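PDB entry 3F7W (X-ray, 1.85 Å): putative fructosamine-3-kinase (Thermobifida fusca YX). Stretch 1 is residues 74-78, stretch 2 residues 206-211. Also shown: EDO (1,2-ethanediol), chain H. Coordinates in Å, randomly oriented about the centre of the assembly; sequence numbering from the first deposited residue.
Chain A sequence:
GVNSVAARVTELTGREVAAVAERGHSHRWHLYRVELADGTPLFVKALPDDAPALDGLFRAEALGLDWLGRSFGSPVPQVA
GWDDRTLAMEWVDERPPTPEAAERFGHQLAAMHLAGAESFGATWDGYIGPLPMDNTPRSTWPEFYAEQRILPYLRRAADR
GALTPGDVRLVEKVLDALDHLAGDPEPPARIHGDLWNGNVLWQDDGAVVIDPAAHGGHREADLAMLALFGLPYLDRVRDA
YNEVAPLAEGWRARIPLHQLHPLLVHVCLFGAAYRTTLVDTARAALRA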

ATOM      1  N   SER A  74       5.348 -12.825   8.763  1.00 28.34           N
ATOM      2  CA  SER A  74       5.168 -11.815   7.740  1.00 29.09           C
ATOM      3  C   SER A  74       4.055 -12.189   6.764  1.00 28.10           C
ATOM      4  O   SER A  74       4.037 -13.321   6.221  1.00 26.74           O
ATOM      5  CB  SER A  74       6.436 -11.623   6.898  1.00 31.89           C
ATOM      6  OG  SER A  74       6.179 -10.680   5.862  1.00 32.67           O
ATOM      7  N   PRO A  75       3.147 -11.245   6.489  1.00 28.77           N
ATOM      8  CA  PRO A  75       2.129 -11.482   5.458  1.00 28.23           C
ATOM      9  C   PRO A  75       2.601 -11.068   4.046  1.00 28.66           C
ATOM     10  O   PRO A  75       1.806 -11.059   3.135  1.00 28.46           O
ATOM     11  CB  PRO A  75       0.973 -10.573   5.912  1.00 26.99           C
ATOM     12  CG  PRO A  75       1.656  -9.451   6.544  1.00 29.04           C
ATOM     13  CD  PRO A  75       2.969  -9.933   7.124  1.00 26.91           C
ATOM     14  N   VAL A  76       3.887 -10.767   3.869  1.00 29.26           N
ATOM     15  CA  VAL A  76       4.416 -10.219   2.614  1.00 30.01           C
ATOM     16  C   VAL A  76       4.950 -11.363   1.755  1.00 31.00           C
ATOM     17  O   VAL A  76       5.747 -12.172   2.240  1.00 32.51           O
ATOM     18  CB  VAL A  76       5.590  -9.227   2.914  1.00 30.99           C
ATOM     19  CG1 VAL A  76       6.125  -8.600   1.622  1.00 29.70           C
ATOM     20  CG2 VAL A  76       5.133  -8.150   3.886  1.00 31.79           C
ATOM     21  N   PRO A  77       4.594 -11.403   0.466  1.00 29.65           N
ATOM     22  CA  PRO A  77       5.198 -12.455  -0.402  1.00 29.23           C
ATOM     23  C   PRO A  77       6.704 -12.292  -0.579  1.00 28.37           C
ATOM     24  O   PRO A  77       7.222 -11.161  -0.640  1.00 29.12           O
ATOM     25  CB  PRO A  77       4.531 -12.243  -1.750  1.00 35.18           C
ATOM     26  CG  PRO A  77       3.468 -11.310  -1.539  1.00 34.46           C
ATOM     27  CD  PRO A  77       3.734 -10.508  -0.309  1.00 28.59           C
ATOM     28  N   GLN A  78       7.390 -13.428  -0.720  1.00 25.16           N
ATOM     29  CA  GLN A  78       8.801 -13.459  -1.032  1.00 27.72           C
ATOM     30  C   GLN A  78       9.020 -13.187  -2.527  1.00 28.74           C
ATOM     31  O   GLN A  78       8.258 -13.644  -3.362  1.00 31.19           O
ATOM     32  CB  GLN A  78       9.371 -14.838  -0.696  1.00 29.10           C
ATOM     33  CG  GLN A  78       9.180 -15.297   0.744  1.00 33.34           C
ATOM     34  CD  GLN A  78       9.801 -16.662   0.967  1.00 33.93           C
ATOM     35  OE1 GLN A  78      10.043 -17.394   0.006  1.00 39.14           O
ATOM     36  NE2 GLN A  78      10.063 -17.011   2.222  1.00 37.09           N
ATOM     37  N   GLY A 206      -4.385 -16.720   8.171  1.00 29.58           N
ATOM     38  CA  GLY A 206      -4.020 -15.312   8.144  1.00 28.15           C
ATOM     39  C   GLY A 206      -4.276 -14.759   6.767  1.00 27.36           C
ATOM     40  O   GLY A 206      -5.174 -15.215   6.071  1.00 27.77           O
ATOM     41  N   ALA A 207      -3.479 -13.780   6.350  1.00 29.06           N
ATOM     42  CA  ALA A 207      -3.631 -13.209   5.011  1.00 27.29           C
ATOM     43  C   ALA A 207      -2.277 -12.764   4.463  1.00 27.99           C
ATOM     44  O   ALA A 207      -1.305 -12.582   5.209  1.00 29.15           O
ATOM     45  CB  ALA A 207      -4.613 -12.047   5.017  1.00 26.78           C
ATOM     46  N   VAL A 208      -2.235 -12.604   3.160  1.00 26.38           N
ATOM     47  CA  VAL A 208      -1.069 -12.087   2.450  1.00 26.48           C
ATOM     48  C   VAL A 208      -1.408 -10.704   1.861  1.00 27.86           C
ATOM     49  O   VAL A 208      -2.501 -10.485   1.310  1.00 31.46           O
ATOM     50  CB  VAL A 208      -0.623 -13.063   1.331  1.00 25.30           C
ATOM     51  CG1 VAL A 208       0.451 -12.455   0.428  1.00 29.80           C
ATOM     52  CG2 VAL A 208      -0.164 -14.403   1.962  1.00 29.16           C
ATOM     53  N   VAL A 209      -0.456  -9.781   1.984  1.00 26.63           N
ATOM     54  CA  VAL A 209      -0.636  -8.401   1.519  1.00 27.15           C
ATOM     55  C   VAL A 209       0.175  -8.218   0.253  1.00 27.70           C
ATOM     56  O   VAL A 209       1.338  -8.623   0.184  1.00 27.55           O
ATOM     57  CB  VAL A 209      -0.271  -7.342   2.611  1.00 27.17           C
ATOM     58  CG1 VAL A 209      -1.118  -7.568   3.866  1.00 27.61           C
ATOM     59  CG2 VAL A 209       1.229  -7.359   2.967  1.00 26.99           C
ATOM     60  N   ILE A 210      -0.449  -7.627  -0.759  1.00 27.13           N
ATOM     61  CA  ILE A 210       0.182  -7.502  -2.087  1.00 25.43           C
ATOM     62  C   ILE A 210       0.183  -6.048  -2.542  1.00 24.86           C
ATOM     63  O   ILE A 210      -0.490  -5.179  -1.937  1.00 25.64           O
ATOM     64  CB  ILE A 210      -0.497  -8.408  -3.136  1.00 29.25           C
ATOM     65  CG1 ILE A 210      -1.982  -8.058  -3.276  1.00 27.56           C
ATOM     66  CG2 ILE A 210      -0.270  -9.903  -2.833  1.00 28.71           C
ATOM     67  CD1 ILE A 210      -2.655  -8.580  -4.570  1.00 28.50           C
ATOM     68  N   ASP A 211       0.964  -5.766  -3.586  1.00 26.07           N
ATOM     69  CA  ASP A 211       0.984  -4.467  -4.204  1.00 25.62           C
ATOM     70  C   ASP A 211       1.305  -3.308  -3.220  1.00 24.14           C
ATOM     71  O   ASP A 211       0.629  -2.285  -3.206  1.00 24.43           O
ATOM     72  CB  ASP A 211      -0.333  -4.236  -4.941  1.00 24.88           C
ATOM     73  CG  ASP A 211      -0.610  -5.294  -6.011  1.00 31.54           C
ATOM     74  OD1 ASP A 211       0.341  -5.922  -6.552  1.00 30.31           O
ATOM     75  OD2 ASP A 211      -1.798  -5.481  -6.288  1.00 31.53           O
TER
HETATM   76  C1  EDO H 294       7.894 -19.558  -1.046  1.00 62.50           C
HETATM   77  O1  EDO H 294       8.002 -19.807   0.354  1.00 72.33           O
HETATM   78  C2  EDO H 294       8.485 -20.732  -1.801  1.00 63.28           C
HETATM   79  O2  EDO H 294       7.748 -20.889  -3.020  1.00 64.27           O

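The carbonyl of Val-209 is buried by this contact yet finds no hydrogen-bond partner anywhere in the model; what lies against it is a proline ring, with Pro-77 CD 3.1 Å from Val-209 O. A proline nitrogen within a chain carries no hydrogen, so Pro-77 cannot donate from its backbone, and the oxygen meets a ring methylene instead.

One hydrogen bond joins the two stretches. Val-209 N donates to Pro-75 O at 2.8 Å, with an N-H...O angle of 162°, short and nearly straight. The same acceptor also receives a CA-H...O contact from Val-208, whose CA lies 3.1 Å from Pro-75 O with an angle of 137° at the hydrogen. The backbones are correspondingly close: Pro-75 CA and Val-208 CA are 4.4 Å apart, widening to 5.5 Å between Val-76 CA and Val-209 CA. Residues 74-78 form no regular strand, and Val-209 N to Pro-75 O is the one hydrogen bond across the stretches, so no ladder of backbone bonds is built here.

Apolar contacts accompany the link. Pro-75, which has the largest covered area, sets CG 4.2 Å from Val-209 CG2; its CB also lies 3.1 Å from the carbonyl oxygen Ala-207 O, a close carbon-oxygen approach and not an apolar pairing. That same valine methyl lies 4.1 Å from Val-76 CG2, a contact made even though the CA-to-CB bond of Val-76 points away from the other stretch. Further along, Pro-77 CG approaches Val-208 CG1 at 3.8 Å and Ile-210 CG2 at 4.2 Å; these are van der Waals distances between carbons.

Within its own stretch, Val-76 N donates to Ser-74 OG at 3.0 Å and 159°, a local bond bridging the backbone around Pro-75. Gln-78 lies beyond the interface, where its OE1 accepts a weak hydrogen bond from O1 of the ethanediol at 3.2 Å. Together the two stretches bury 253 Å².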